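BtGH115A (Bacteroides thetaiotaomicron, PDB 5BY3) acts as a family GH115 4-O-methyl-alpha-glucuronidase with specificity for decorated arabinogalactans. Local coordinates at residues Glu245-Asn250 with Gln274-Arg279; Lys260-Tyr265 with Lys301-Lys306; Leu292-Val297 with Asp316-Asp321. All blocks are in the same frame, centred on the assembly; numbering follows the deposited sequence.

Contact 1 (Glu245-Asn250 with Gln274-Arg279)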
loop_
_atom_site.group_PDB
_atom_site.type_symbol
_atom_site.label_atom_id
_atom_site.label_comp_id
_atom_site.label_asym_id
_atom_site.label_seq_id
_atom_site.Cartn_x
_atom_site.Cartn_y
_atom_site.Cartn_z
ATOM N N GLU A 245 -8.366 12.678 12.696
ATOM C CA GLU A 245 -9.347 11.985 13.538
ATOM C C GLU A 245 -8.731 11.697 14.919
ATOM O O GLU A 245 -8.528 10.513 15.306
ATOM C CB GLU A 245 -9.816 10.708 12.874
ATOM C CG GLU A 245 -10.693 10.836 11.659
ATOM C CD GLU A 245 -10.946 9.465 11.078
ATOM O OE1 GLU A 245 -10.039 8.955 10.361
ATOM O OE2 GLU A 245 -12.015 8.876 11.370
ATOM N N PRO A 246 -8.463 12.786 15.673
ATOM C CA PRO A 246 -7.758 12.800 16.944
ATOM C C PRO A 246 -8.262 11.871 18.003
ATOM O O PRO A 246 -7.431 11.279 18.693
ATOM C CB PRO A 246 -7.932 14.232 17.438
ATOM C CG PRO A 246 -8.176 15.030 16.214
ATOM C CD PRO A 246 -8.995 14.124 15.351
HETATM N N MSE A 247 -9.587 11.727 18.184
HETATM C CA MSE A 247 -9.349 10.991 19.492
HETATM C C MSE A 247 -10.207 9.812 19.438
HETATM O O MSE A 247 -11.283 9.795 20.052
HETATM C CB MSE A 247 -9.650 11.710 20.843
HETATM C CG MSE A 247 -8.651 12.765 21.293
HETATM SE SE MSE A 247 -7.138 11.929 22.237
HETATM C CE MSE A 247 -8.266 11.458 23.747
ATOM N N ALA A 248 -9.767 8.817 18.672
ATOM C CA ALA A 248 -10.688 7.787 18.158
ATOM C C ALA A 248 -11.970 8.435 17.579
ATOM O O ALA A 248 -13.020 7.792 17.478
ATOM C CB ALA A 248 -11.015 6.786 19.256
ATOM N N CYS A 249 -11.848 9.707 17.181
ATOM C CA CYS A 249 -12.978 10.585 16.891
ATOM C C CYS A 249 -13.021 11.051 15.457
ATOM O O CYS A 249 -12.258 11.907 15.026
ATOM C CB CYS A 249 -12.971 11.800 17.829
ATOM S SG CYS A 249 -14.050 11.571 19.247
ATOM N N ASN A 250 -13.944 10.465 14.720
ATOM C CA ASN A 250 -14.159 10.823 13.335
ATOM C C ASN A 250 -14.940 12.155 13.218
ATOM O O ASN A 250 -16.163 12.159 13.171
ATOM C CB ASN A 250 -14.861 9.656 12.597
ATOM C CG ASN A 250 -15.320 10.033 11.194
ATOM O OD1 ASN A 250 -15.107 11.160 10.723
ATOM N ND2 ASN A 250 -15.969 9.099 10.527
ATOM N N GLN A 274 -15.395 18.159 25.097
ATOM C CA GLN A 274 -16.532 17.312 25.466
ATOM C C GLN A 274 -16.721 16.179 24.465
ATOM O O GLN A 274 -16.737 15.024 24.840
ATOM C CB GLN A 274 -17.820 18.140 25.528
ATOM C CG GLN A 274 -17.927 19.106 26.713
ATOM C CD GLN A 274 -19.288 19.811 26.817
ATOM O OE1 GLN A 274 -19.962 20.054 25.808
ATOM N NE2 GLN A 274 -19.697 20.134 28.044
ATOM N N PHE A 275 -16.892 16.554 23.198
ATOM C CA PHE A 275 -16.921 15.681 22.018
ATOM C C PHE A 275 -15.919 14.511 22.120
ATOM O O PHE A 275 -16.319 13.355 22.144
ATOM C CB PHE A 275 -16.650 16.577 20.781
ATOM C CG PHE A 275 -16.480 15.839 19.492
ATOM C CD1 PHE A 275 -17.586 15.302 18.821
ATOM C CD2 PHE A 275 -15.221 15.703 18.918
ATOM C CE1 PHE A 275 -17.430 14.632 17.615
ATOM C CE2 PHE A 275 -15.061 15.031 17.715
ATOM C CZ PHE A 275 -16.169 14.496 17.068
ATOM N N TRP A 276 -14.627 14.826 22.210
ATOM C CA TRP A 276 -13.557 13.834 22.423
ATOM C C TRP A 276 -13.807 12.947 23.652
ATOM O O TRP A 276 -13.776 11.709 23.540
ATOM C CB TRP A 276 -12.219 14.551 22.581
ATOM C CG TRP A 276 -11.706 15.227 21.389
ATOM C CD1 TRP A 276 -12.013 14.940 20.084
ATOM C CD2 TRP A 276 -10.749 16.273 21.347
ATOM N NE1 TRP A 276 -11.340 15.766 19.241
ATOM C CE2 TRP A 276 -10.529 16.582 19.977
ATOM C CE3 TRP A 276 -10.056 16.993 22.319
ATOM C CZ2 TRP A 276 -9.638 17.581 19.555
ATOM C CZ3 TRP A 276 -9.153 17.978 21.904
ATOM C CH2 TRP A 276 -8.958 18.266 20.524
ATOM N N GLU A 277 -14.103 13.593 24.792
ATOM C CA GLU A 277 -14.276 12.946 26.100
ATOM C C GLU A 277 -15.285 11.820 26.114
ATOM O O GLU A 277 -15.006 10.741 26.644
ATOM C CB GLU A 277 -14.647 13.973 27.172
ATOM C CG GLU A 277 -15.079 13.373 28.511
ATOM C CD GLU A 277 -15.493 14.427 29.517
ATOM O OE1 GLU A 277 -14.740 14.639 30.508
ATOM O OE2 GLU A 277 -16.564 15.045 29.295
ATOM N N ASP A 278 -16.456 12.060 25.544
ATOM C CA ASP A 278 -17.514 11.060 25.581
ATOM C C ASP A 278 -17.019 9.755 24.987
ATOM O O ASP A 278 -17.351 8.675 25.476
ATOM C CB ASP A 278 -18.737 11.565 24.830
ATOM C CG ASP A 278 -19.359 12.803 25.472
ATOM O OD1 ASP A 278 -18.951 13.143 26.609
ATOM O OD2 ASP A 278 -20.273 13.411 24.836
ATOM N N ARG A 279 -16.191 9.893 23.944
ATOM C CA ARG A 279 -15.649 8.793 23.161
ATOM C C ARG A 279 -14.561 8.032 23.916
ATOM O O ARG A 279 -14.633 6.825 24.018
ATOM C CB ARG A 279 -15.126 9.323 21.814
ATOM C CG ARG A 279 -14.231 8.386 21.020
ATOM C CD ARG A 279 -14.923 7.097 20.560
ATOM N NE ARG A 279 -16.314 7.281 20.167
ATOM C CZ ARG A 279 -16.700 7.773 19.003
ATOM N NH1 ARG A 279 -15.801 8.142 18.089
ATOM N NH2 ARG A 279 -17.981 7.897 18.744
#
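Cys249 and Arg279 make the dense part of this contact. The sulfur of Cys249 points into the helix surface. SG lies 3.6 Å from Arg279 CB and about as far from CG. The same sulfur stands obliquely to the Phe275 ring, 4.4 Å from SG to the ring centroid, and at the edge of the Trp276 five-membered ring. Both are sulfur-aromatic contacts. Cys249 CB completes the wedge against Phe275 CE2, at 3.8 Å. Arg279 CG, anti to the backbone N (chi1 166°), also touches Met247 O at 3.4 Å. The chain bends at chi2 and chi3 as it runs alongside the loop. NH1 donates a hydrogen bond of 2.9 Å to Ala248 O, with an N-H...O angle of 145°. The acceptor lies close to the guanidinium plane. NE and NH2 form salt bridges with Glu282 and Glu254, so all three nitrogens of this buried group are engaged. The loop follows strand 238-239 of the TIM-barrel sheet and leads into helix 251-258, where Asn250 is the N-cap and bonds Gly253 N through OD1. The contact thus joins this barrel loop to the later helix 265-283. Packing is looser around the indole. Selenomethionine Met247 lays CG over one face of Trp276, 4.1 Å from the five-ring centroid and 16° off the normal, a CH-pi contact. Pro246 CB meets Trp276 NE1 obliquely at 4.1 Å. On the helix, Gln274 and Asp278 take the solvent side and do not touch the loop.

Contact 2 (Lys260-Tyr265 with Lys301-Lys306)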
loop_
_atom_site.group_PDB
_atom_site.type_symbol
_atom_site.label_atom_id
_atom_site.label_comp_id
_atom_site.label_asym_id
_atom_site.label_seq_id
_atom_site.Cartn_x
_atom_site.Cartn_y
_atom_site.Cartn_z
ATOM N N LYS A 260 -21.052 20.600 18.831
ATOM C CA LYS A 260 -21.803 21.859 18.956
ATOM C C LYS A 260 -20.941 23.038 18.560
ATOM O O LYS A 260 -19.867 23.238 19.124
ATOM C CB LYS A 260 -22.393 22.026 20.372
ATOM C CG LYS A 260 -23.823 21.482 20.532
ATOM C CD LYS A 260 -24.204 21.198 21.991
ATOM C CE LYS A 260 -23.845 19.771 22.411
ATOM N NZ LYS A 260 -23.220 19.689 23.767
ATOM N N GLY A 261 -21.392 23.798 17.559
ATOM C CA GLY A 261 -20.658 24.985 17.133
ATOM C C GLY A 261 -19.485 24.605 16.274
ATOM O O GLY A 261 -19.441 23.512 15.715
ATOM N N ALA A 262 -18.536 25.510 16.137
ATOM C CA ALA A 262 -17.391 25.253 15.268
ATOM C C ALA A 262 -16.378 24.232 15.871
ATOM O O ALA A 262 -16.172 24.205 17.092
ATOM C CB ALA A 262 -16.714 26.570 14.867
ATOM N N TYR A 263 -15.778 23.405 14.995
ATOM C CA TYR A 263 -14.667 22.490 15.318
ATOM C C TYR A 263 -13.374 23.280 15.347
ATOM O O TYR A 263 -12.533 23.225 14.427
ATOM C CB TYR A 263 -14.604 21.351 14.307
ATOM C CG TYR A 263 -13.571 20.276 14.573
ATOM C CD1 TYR A 263 -13.721 19.375 15.628
ATOM C CD2 TYR A 263 -12.455 20.124 13.726
ATOM C CE1 TYR A 263 -12.782 18.357 15.847
ATOM C CE2 TYR A 263 -11.507 19.128 13.938
ATOM C CZ TYR A 263 -11.675 18.243 15.004
ATOM O OH TYR A 263 -10.750 17.245 15.225
ATOM N N ASP A 264 -13.225 24.014 16.443
ATOM C CA ASP A 264 -12.261 25.088 16.563
ATOM C C ASP A 264 -11.858 25.128 18.030
ATOM O O ASP A 264 -12.717 25.338 18.922
ATOM C CB ASP A 264 -12.937 26.420 16.152
ATOM C CG ASP A 264 -12.001 27.602 16.238
ATOM O OD1 ASP A 264 -11.784 28.131 17.344
ATOM O OD2 ASP A 264 -11.467 27.996 15.194
ATOM N N TYR A 265 -10.566 24.919 18.288
ATOM C CA TYR A 265 -10.130 24.825 19.673
ATOM C C TYR A 265 -9.835 26.203 20.257
ATOM O O TYR A 265 -10.031 26.427 21.455
ATOM C CB TYR A 265 -8.941 23.870 19.830
ATOM C CG TYR A 265 -8.938 23.087 21.125
ATOM C CD1 TYR A 265 -9.847 22.052 21.325
ATOM C CD2 TYR A 265 -8.006 23.364 22.152
ATOM C CE1 TYR A 265 -9.856 21.316 22.501
ATOM C CE2 TYR A 265 -7.987 22.618 23.328
ATOM C CZ TYR A 265 -8.916 21.594 23.492
ATOM O OH TYR A 265 -8.974 20.835 24.634
ATOM N N LYS A 301 -6.862 23.088 6.510
ATOM C CA LYS A 301 -6.332 23.756 7.705
ATOM C C LYS A 301 -7.172 23.330 8.910
ATOM O O LYS A 301 -8.314 22.906 8.741
ATOM C CB LYS A 301 -6.393 25.303 7.547
ATOM C CG LYS A 301 -6.051 25.877 6.170
ATOM C CD LYS A 301 -4.561 25.753 5.840
ATOM C CE LYS A 301 -4.304 25.405 4.370
ATOM N NZ LYS A 301 -2.970 24.758 4.163
HETATM N N MSE A 302 -6.622 23.418 10.119
HETATM C CA MSE A 302 -7.494 23.554 11.319
HETATM C C MSE A 302 -8.134 24.928 11.240
HETATM O O MSE A 302 -7.613 25.858 10.583
HETATM C CB MSE A 302 -6.815 23.410 12.686
HETATM C CG MSE A 302 -5.639 24.383 12.703
HETATM SE SE MSE A 302 -4.650 24.225 14.369
HETATM C CE MSE A 302 -3.169 23.216 13.586
ATOM N N GLN A 303 -9.278 25.052 11.904
ATOM C CA GLN A 303 -9.958 26.324 12.040
ATOM C C GLN A 303 -9.279 27.127 13.146
ATOM O O GLN A 303 -8.654 26.538 14.037
ATOM C CB GLN A 303 -11.423 26.075 12.371
ATOM C CG GLN A 303 -12.061 24.958 11.549
ATOM C CD GLN A 303 -13.552 24.908 11.734
ATOM O OE1 GLN A 303 -14.142 25.810 12.328
ATOM N NE2 GLN A 303 -14.176 23.843 11.246
ATOM N N GLY A 304 -9.363 28.459 13.059
ATOM C CA GLY A 304 -9.034 29.351 14.189
ATOM C C GLY A 304 -7.600 29.816 14.285
ATOM O O GLY A 304 -7.289 30.761 15.035
ATOM N N ALA A 305 -6.727 29.140 13.534
ATOM C CA ALA A 305 -5.346 29.596 13.337
ATOM C C ALA A 305 -5.021 29.680 11.853
ATOM O O ALA A 305 -5.502 28.855 11.064
ATOM C CB ALA A 305 -4.361 28.692 14.068
ATOM N N LYS A 306 -4.220 30.688 11.487
ATOM C CA LYS A 306 -3.881 30.961 10.082
ATOM C C LYS A 306 -2.422 30.602 9.796
ATOM O O LYS A 306 -2.139 29.814 8.885
ATOM C CB LYS A 306 -4.184 32.424 9.713
ATOM C CG LYS A 306 -4.903 32.612 8.388
ATOM C CD LYS A 306 -5.576 33.977 8.345
ATOM C CE LYS A 306 -6.082 34.320 6.952
ATOM N NZ LYS A 306 -5.819 35.748 6.598
#
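Gln303 lays its flat amide beneath the backbone carbonyl of Tyr263. Tyr263 O stands almost straight above the middle of the amide, 3.3 Å from Gln303 CD. OE1 and NE2 spread to different parts of the other segment. OE1 approaches Ala262 CB at 3.7 Å, and NE2 approaches Tyr263 CB at 4.0 Å. Gln303 CG is beside its own backbone N (chi1 -43°); beyond CG the chain is extended, which carries the amide to Ala262 and Tyr263. Tyr263 is the centre of an inverse gamma turn. Its ring leaves the contact and meets Trp255 edge-to-face.

Asp264 crosses to the other segment with its carboxylate. Its CG is anti to the backbone N (chi1 -180°). OD2 lies against Gly304, 3.0 Å from CA, and 3.4 Å from Gln303 CB. Gly304 N is also near, but its angle is poor for a hydrogen bond. OD1 turns instead to the helix that follows. It bonds Asn267 N, which makes Asp264 the N-cap of helix 265-283. The contact therefore joins the start of that helix to the loop that precedes helix 308-329.

No hydrogen bond links the two segments. They are held by close packing, perhaps with a modest dipolar gain where the carbonyl oxygen faces the amide carbon. The bond of Asp264 OD1 to Asn267 N probably does most to fix the carboxylate.

Contact 3 (Leu292-Val297 with Asp316-Asp321)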
loop_
_atom_site.group_PDB
_atom_site.type_symbol
_atom_site.label_atom_id
_atom_site.label_comp_id
_atom_site.label_asym_id
_atom_site.label_seq_id
_atom_site.Cartn_x
_atom_site.Cartn_y
_atom_site.Cartn_z
ATOM N N LEU A 292 -3.106 11.857 18.041
ATOM C CA LEU A 292 -3.082 13.150 18.723
ATOM C C LEU A 292 -3.171 14.303 17.741
ATOM O O LEU A 292 -2.984 14.109 16.534
ATOM C CB LEU A 292 -1.848 13.281 19.609
ATOM C CG LEU A 292 -1.771 12.400 20.852
ATOM C CD1 LEU A 292 -0.712 12.974 21.784
ATOM C CD2 LEU A 292 -3.113 12.288 21.561
ATOM N N GLY A 293 -3.460 15.499 18.264
ATOM C CA GLY A 293 -3.426 16.723 17.472
ATOM C C GLY A 293 -4.780 17.138 16.958
ATOM O O GLY A 293 -5.803 16.694 17.461
HETATM N N MSE A 294 -4.763 18.001 15.945
HETATM C CA MSE A 294 -5.975 18.601 15.364
HETATM C C MSE A 294 -5.688 19.135 13.971
HETATM O O MSE A 294 -4.682 19.828 13.738
HETATM C CB MSE A 294 -6.533 19.730 16.244
HETATM C CG MSE A 294 -8.019 19.888 15.952
HETATM SE SE MSE A 294 -8.843 21.060 17.301
HETATM C CE MSE A 294 -10.691 21.273 16.678
ATOM N N ARG A 295 -6.578 18.791 13.036
ATOM C CA ARG A 295 -6.629 19.401 11.699
ATOM C C ARG A 295 -8.059 19.900 11.489
ATOM O O ARG A 295 -8.724 20.303 12.465
ATOM C CB ARG A 295 -6.202 18.400 10.607
ATOM C CG ARG A 295 -4.726 18.003 10.622
ATOM C CD ARG A 295 -4.428 16.920 9.580
ATOM N NE ARG A 295 -4.150 17.474 8.249
ATOM C CZ ARG A 295 -4.740 17.093 7.114
ATOM N NH1 ARG A 295 -5.639 16.110 7.086
ATOM N NH2 ARG A 295 -4.391 17.693 5.986
ATOM N N GLY A 296 -8.530 19.871 10.239
ATOM C CA GLY A 296 -9.916 20.211 9.922
ATOM C C GLY A 296 -10.935 19.112 10.237
ATOM O O GLY A 296 -10.609 18.097 10.901
ATOM N N VAL A 297 -12.172 19.347 9.777
ATOM C CA VAL A 297 -13.245 18.353 9.741
ATOM C C VAL A 297 -12.880 17.088 8.909
ATOM O O VAL A 297 -13.037 15.947 9.396
ATOM C CB VAL A 297 -14.595 19.013 9.317
ATOM C CG1 VAL A 297 -15.614 17.979 8.827
ATOM C CG2 VAL A 297 -15.165 19.823 10.483
ATOM N N ASP A 316 0.058 22.581 21.176
ATOM C CA ASP A 316 0.548 22.595 22.564
ATOM C C ASP A 316 -0.629 22.543 23.540
ATOM O O ASP A 316 -0.615 21.739 24.467
ATOM C CB ASP A 316 1.440 23.828 22.823
ATOM C CG ASP A 316 2.694 23.882 21.909
ATOM O OD1 ASP A 316 3.249 22.812 21.578
ATOM O OD2 ASP A 316 3.148 25.002 21.539
ATOM N N ARG A 317 -1.672 23.343 23.285
ATOM C CA ARG A 317 -2.880 23.368 24.132
ATOM C C ARG A 317 -3.649 22.058 23.987
ATOM O O ARG A 317 -4.204 21.524 24.961
ATOM C CB ARG A 317 -3.783 24.591 23.803
ATOM C CG ARG A 317 -5.043 24.759 24.677
ATOM C CD ARG A 317 -5.284 26.198 25.131
ATOM N NE ARG A 317 -4.085 26.783 25.755
ATOM C CZ ARG A 317 -3.680 26.582 27.020
ATOM N NH1 ARG A 317 -4.377 25.814 27.859
ATOM N NH2 ARG A 317 -2.559 27.152 27.464
ATOM N N VAL A 318 -3.650 21.543 22.766
ATOM C CA VAL A 318 -4.417 20.360 22.413
ATOM C C VAL A 318 -3.786 19.090 22.996
ATOM O O VAL A 318 -4.484 18.286 23.588
ATOM C CB VAL A 318 -4.608 20.302 20.873
ATOM C CG1 VAL A 318 -4.823 18.891 20.358
ATOM C CG2 VAL A 318 -5.752 21.216 20.474
ATOM N N PHE A 319 -2.474 18.918 22.849
ATOM C CA PHE A 319 -1.795 17.740 23.418
ATOM C C PHE A 319 -2.087 17.582 24.915
ATOM O O PHE A 319 -2.480 16.498 25.375
ATOM C CB PHE A 319 -0.286 17.830 23.231
ATOM C CG PHE A 319 0.177 17.757 21.807
ATOM C CD1 PHE A 319 -0.633 17.221 20.790
ATOM C CD2 PHE A 319 1.473 18.152 21.492
ATOM C CE1 PHE A 319 -0.171 17.120 19.487
ATOM C CE2 PHE A 319 1.945 18.062 20.176
ATOM C CZ PHE A 319 1.121 17.531 19.174
ATOM N N VAL A 320 -1.934 18.689 25.644
ATOM C CA VAL A 320 -2.015 18.699 27.103
ATOM C C VAL A 320 -3.384 18.229 27.570
ATOM O O VAL A 320 -3.467 17.428 28.500
ATOM C CB VAL A 320 -1.574 20.077 27.708
ATOM C CG1 VAL A 320 -1.817 20.138 29.204
ATOM C CG2 VAL A 320 -0.092 20.358 27.427
ATOM N N ASP A 321 -4.441 18.661 26.884
ATOM C CA ASP A 321 -5.810 18.233 27.231
ATOM C C ASP A 321 -6.132 16.831 26.760
ATOM O O ASP A 321 -6.913 16.111 27.419
ATOM C CB ASP A 321 -6.884 19.146 26.641
ATOM C CG ASP A 321 -6.658 20.625 26.916
ATOM O OD1 ASP A 321 -5.530 21.033 27.294
ATOM O OD2 ASP A 321 -7.640 21.381 26.708
#
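Phe319 meets the loop at Gly293 and Leu292 with one side of its ring. The side chain can be followed outward from the helix. CB makes no close contact with the loop. CG is anti to the carbonyl carbon (chi1 -66°), which starts the ring off beside the backbone N. CD1 is the first ring atom to approach the loop, 4.2 Å from Gly293 N. That nitrogen lies in the ring plane, at the edge. CE1 makes the main contact. It is 3.8 Å from Gly293 CA, which is also at the edge, and 4.2 Å from Leu292 CB, which approaches obliquely. CZ, at the tip, has already passed the glycine, 4.9 Å from Gly293 CA. The ring thus abuts the loop backbone by its rim and does not stack on it.

Gly293 has a positive phi (97°), with backbone angles at which any CB would press on the preceding carbonyl oxygen. A CB there would point away from the helix, so it is these backbone angles, not the ring, that call for glycine. Val318 meets the carbonyl end of the same residue. Val318 CG1 touches Gly293 O at 3.8 Å. Its second branch, CG2, is 4.4 Å from the selenium of selenomethionine Met294, a looser apolar contact. No hydrogen bond joins the two segments, but Gly293 N bonds Gln322 OE1, from the next turn of the same helix.

The loop follows strand 290-291 of the barrel sheet, and helix 308-329 is the next helix in the chain. Leu292 still makes backbone hydrogen bonds with Val340 in the neighbouring strand 339-341. Met294 and Val318 both also touch Tyr265 of helix 265-283, so the loop and the two helices meet here.

In the fold
The three contacts form one cluster in the barrel region, on the loops and helices after strands 238-239 and 290-291. The centre of contact 3 is about 11 Å from those of contacts 1 and 2, which lie about 15 Å apart. Tyr265 and Tyr263 tie them together. Tyr265 CE1 packs 3.5 Å from Trp276 CZ3 of contact 1, and Tyr265 OH makes a probable hydrogen bond of 2.5 Å to Asp321 OD2 of contact 3. Tyr263 OH touches Pro246 CG at 3.5 Å. Pro246 CG also meets Gly293 O at 3.2 Å. The nickel site at Leu404 and Asp436 uses none of these segments.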